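Glutathione S-transferase (Acinetobacter baumannii, PDB 4MP4) probably catalyses the conjugation of glutathione to electrophilic substrates. Local coordinates at residues L112-L115 / R116-P120; K139-E142 / K143-V147. All blocks are in the same frame, centred on the assembly; numbering follows the deposited sequence.

Contact 1 (112-115 with 116-120) and contact 2 (139-142 with 143-147) are each a local i to i+4 arrangement within one helix, 113-118 and 135-151 respectively, and both belong to the all-helical C-terminal domain of the glutathione S-transferase fold. Their centres lie about 12 Å apart, and the N-cap residue Leu-112 and Leu-115 of helix 113-118 pack on helix 135-151. The methyl Leu-112 CD2 rests 3.4 Å from the backbone carbonyl oxygen Ala-140 O, Leu-115 CB meets Ala-140 CB at 3.9 Å, and Leu-115 CD2 reaches Leu-144 CD2 at 3.8 Å. Helix 165-178 packs against both contacts, with Met-173 touching Leu-112, Leu-115 and Leu-144. The structure is an apo form.

Contact 1: L112-L115 / R116-P120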
# COMPACT_ATOMS: atom_id res chain seq x y z
N LEU A 112 -2.83 2.47 11.11
CA LEU A 112 -3.97 2.09 11.94
C LEU A 112 -3.90 0.62 12.30
O LEU A 112 -4.92 -0.02 12.48
CB LEU A 112 -5.30 2.43 11.23
CG LEU A 112 -5.41 3.89 10.78
CD1 LEU A 112 -6.76 4.17 10.10
CD2 LEU A 112 -5.22 4.81 11.96
N VAL A 113 -2.69 0.09 12.40
CA VAL A 113 -2.46 -1.32 12.68
C VAL A 113 -3.21 -1.81 13.92
O VAL A 113 -3.83 -2.88 13.90
CB VAL A 113 -0.93 -1.64 12.84
CG1 VAL A 113 -0.69 -3.14 13.06
CG2 VAL A 113 -0.15 -1.17 11.63
N ALA A 114 -3.16 -1.05 15.00
CA ALA A 114 -3.84 -1.47 16.23
C ALA A 114 -5.35 -1.63 16.02
O ALA A 114 -5.97 -2.60 16.49
CB ALA A 114 -3.54 -0.52 17.36
N LEU A 115 -5.93 -0.68 15.28
CA LEU A 115 -7.36 -0.67 14.99
C LEU A 115 -7.81 -1.88 14.18
O LEU A 115 -8.79 -2.56 14.53
CB LEU A 115 -7.73 0.62 14.26
CG LEU A 115 -9.19 0.84 13.91
CD1 LEU A 115 -10.05 0.68 15.16
CD2 LEU A 115 -9.38 2.21 13.26
N ARG A 116 -7.10 -2.15 13.09
CA ARG A 116 -7.39 -3.32 12.26
C ARG A 116 -7.24 -4.62 13.04
O ARG A 116 -8.05 -5.53 12.91
CB ARG A 116 -6.52 -3.33 11.00
CG ARG A 116 -6.91 -2.25 9.99
CD ARG A 116 -6.08 -2.32 8.72
NE ARG A 116 -4.73 -1.78 8.92
CZ ARG A 116 -3.61 -2.44 8.64
NH1 ARG A 116 -2.44 -1.87 8.86
NH2 ARG A 116 -3.65 -3.67 8.13
N THR A 117 -6.21 -4.69 13.87
CA THR A 117 -5.97 -5.88 14.68
C THR A 117 -7.04 -6.08 15.76
O THR A 117 -7.51 -7.19 15.96
CB THR A 117 -4.59 -5.81 15.35
OG1 THR A 117 -3.57 -5.70 14.35
CG2 THR A 117 -4.32 -7.03 16.18
N GLU A 118 -7.44 -5.01 16.43
CA GLU A 118 -8.31 -5.10 17.59
C GLU A 118 -9.79 -5.04 17.21
O GLU A 118 -10.67 -5.31 18.03
CB GLU A 118 -7.97 -4.00 18.62
CG GLU A 118 -6.56 -4.16 19.25
CD GLU A 118 -6.13 -2.98 20.14
OE1 GLU A 118 -6.96 -2.41 20.87
OE2 GLU A 118 -4.93 -2.63 20.10
N ARG A 119 -10.05 -4.65 15.96
CA ARG A 119 -11.41 -4.59 15.46
C ARG A 119 -11.45 -5.17 14.06
O ARG A 119 -11.61 -4.43 13.08
CB ARG A 119 -11.94 -3.15 15.46
CG ARG A 119 -12.05 -2.49 16.84
CD ARG A 119 -13.20 -3.09 17.64
NE ARG A 119 -13.44 -2.41 18.91
CZ ARG A 119 -13.01 -2.85 20.09
NH1 ARG A 119 -12.29 -3.97 20.17
NH2 ARG A 119 -13.28 -2.16 21.19
N PRO A 120 -11.28 -6.50 13.96
CA PRO A 120 -11.27 -7.15 12.64
C PRO A 120 -12.66 -7.08 12.02
O PRO A 120 -13.61 -6.77 12.74
CB PRO A 120 -10.86 -8.59 12.95
CG PRO A 120 -11.29 -8.81 14.37
CD PRO A 120 -11.12 -7.47 15.06
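Val-113 O is gripped twice by Thr-117, from the backbone N at 3.0 Å and from the hydroxyl OG1 at 2.9 Å. This is the side-chain-to-backbone bond of a helical threonine, here in the short helix 113-118 of the C-terminal domain of the glutathione S-transferase fold. The two donors approach from opposite faces of the carbonyl plane, the hydroxyl standing 37° out of it. A chi1 of -60° sets OG1 beside its own backbone N and turns it back along the helix.

Leu-112 occupies the N-cap position, and its O receives Arg-116 N in an almost straight bond of 3.1 Å (N-H...O angle 170°). The Arg-116 chain bends at chi3 and brings NH1 to 3.7 Å from Val-113 CG2, obliquely to the guanidinium plane; the same nitrogen bonds Asp-111 O, just before the helix.

Toward the other end, Glu-118 N donates to Ala-114 O at 2.8 Å. The glutamate chain runs back past that carbonyl and brings OE2 to 3.7 Å from Ala-114 CB; the same OE2 is hydrogen-bonded to Ser-134 OG. Arg-119, the first residue to leave helical geometry, still gives its N to Leu-115 O, but the bond is bent. The Arg-119 chain bends at chi2; NH1 bonds Glu-118 O, NE forms a salt bridge with Asp-182 and NH2 bonds Thr-131 O. Leu-115 crosses the aliphatic part of that arginine at about a right angle, CD1 lying 4.1 Å from Arg-119 CG.

Contact 2: K139-E142 / K143-V147; sequences KAAE and KLFFV
Phe-145 lays one face of its ring over the carbonyl of Ala-141, one turn earlier in the helix. The oxygen stands 3.2 Å above the ring plane and is displaced toward the rim, with CG at 3.2 Å and CD2 at 3.3 Å from Ala-141 O. With chi1 at -62°, CG sits beside the residue's own backbone N and the ring is folded back over the preceding turn. The same oxygen accepts Phe-145 N at 2.9 Å, so the backbone bond and the ring overlap involve one acceptor. Ala-141 CB adds an apolar touch, 4.3 Å from Phe-145 CE2.

Glu-142 approaches the ring from its edge. Its chain bends at chi2, and OE2 comes to 3.9 Å from Phe-145 CD2. Carboxylate and ring planes are 86° apart. OE2 lies in the ring plane at the C-H edge, consistent with a weak favourable interaction with the ring's slightly positive rim.

These residues belong to helix 135-151 of the glutathione S-transferase C-terminal domain, where the backbone N atoms of Lys-143 through Phe-146 donate in turn to the O atoms of Lys-139 through Glu-142. Among them, Leu-144 N reaches Ala-140 O at 2.8 Å. The buried side chain of Leu-144 packs on helix 165-178, touching Leu-170 and Leu-174, and on Trp-107 of helix 95-110; Phe-145 touches Leu-177.

Lys-143 begins with CB 3.4 Å from Lys-139 O; its chain is extended beyond CG and carries NZ to a salt bridge with Asp-111 OD2. Lys-139 NZ forms its own salt bridge with Glu-136 OE1.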
# COMPACT_ATOMS: atom_id res chain seq x y z
N LYS A 139 -5.42 5.24 20.08
CA LYS A 139 -4.63 6.23 19.39
C LYS A 139 -4.87 6.19 17.87
O LYS A 139 -4.90 7.23 17.21
CB LYS A 139 -3.15 6.04 19.73
CG LYS A 139 -2.35 7.31 19.81
CD LYS A 139 -1.51 7.36 21.10
CE LYS A 139 -0.47 6.23 21.16
NZ LYS A 139 0.27 6.22 22.46
N ALA A 140 -5.05 4.98 17.33
CA ALA A 140 -5.34 4.84 15.90
C ALA A 140 -6.75 5.38 15.60
O ALA A 140 -6.95 6.07 14.61
CB ALA A 140 -5.22 3.39 15.46
N ALA A 141 -7.70 5.07 16.48
CA ALA A 141 -9.08 5.50 16.30
C ALA A 141 -9.17 7.01 16.26
O ALA A 141 -9.86 7.57 15.41
CB ALA A 141 -9.99 4.93 17.38
N GLU A 142 -8.47 7.67 17.17
CA GLU A 142 -8.45 9.14 17.22
C GLU A 142 -7.80 9.75 15.99
O GLU A 142 -8.25 10.78 15.47
CB GLU A 142 -7.74 9.63 18.49
CG GLU A 142 -8.63 9.65 19.71
CD GLU A 142 -9.82 10.60 19.55
OE1 GLU A 142 -9.71 11.58 18.77
OE2 GLU A 142 -10.85 10.37 20.21
N LYS A 143 -6.73 9.11 15.53
CA LYS A 143 -6.03 9.54 14.34
C LYS A 143 -6.95 9.41 13.12
O LYS A 143 -6.96 10.27 12.26
CB LYS A 143 -4.76 8.73 14.18
CG LYS A 143 -3.77 9.34 13.23
CD LYS A 143 -2.47 8.57 13.31
CE LYS A 143 -1.63 8.76 12.05
NZ LYS A 143 -0.80 7.55 11.80
N LEU A 144 -7.72 8.33 13.08
CA LEU A 144 -8.73 8.12 12.06
C LEU A 144 -9.80 9.21 12.11
O LEU A 144 -10.17 9.76 11.08
CB LEU A 144 -9.39 6.73 12.23
CG LEU A 144 -10.58 6.41 11.33
CD1 LEU A 144 -10.15 6.36 9.85
CD2 LEU A 144 -11.29 5.11 11.71
N PHE A 145 -10.29 9.50 13.31
CA PHE A 145 -11.32 10.53 13.47
C PHE A 145 -10.77 11.90 13.04
O PHE A 145 -11.46 12.69 12.40
CB PHE A 145 -11.80 10.64 14.92
CG PHE A 145 -12.46 9.40 15.45
CD1 PHE A 145 -13.11 8.52 14.60
CD2 PHE A 145 -12.44 9.13 16.82
CE1 PHE A 145 -13.71 7.37 15.10
CE2 PHE A 145 -13.04 7.99 17.33
CZ PHE A 145 -13.68 7.12 16.48
N PHE A 146 -9.53 12.18 13.43
CA PHE A 146 -8.90 13.45 13.10
C PHE A 146 -8.87 13.65 11.59
O PHE A 146 -9.39 14.64 11.08
CB PHE A 146 -7.48 13.54 13.68
CG PHE A 146 -6.74 14.78 13.26
CD1 PHE A 146 -6.86 15.96 13.99
CD2 PHE A 146 -5.91 14.76 12.14
CE1 PHE A 146 -6.18 17.10 13.59
CE2 PHE A 146 -5.22 15.90 11.75
CZ PHE A 146 -5.35 17.07 12.47
N VAL A 147 -8.29 12.68 10.89
CA VAL A 147 -8.17 12.71 9.43
C VAL A 147 -9.51 12.77 8.69
O VAL A 147 -9.68 13.55 7.76
CB VAL A 147 -7.34 11.52 8.92
CG1 VAL A 147 -7.26 11.51 7.39
CG2 VAL A 147 -5.93 11.56 9.54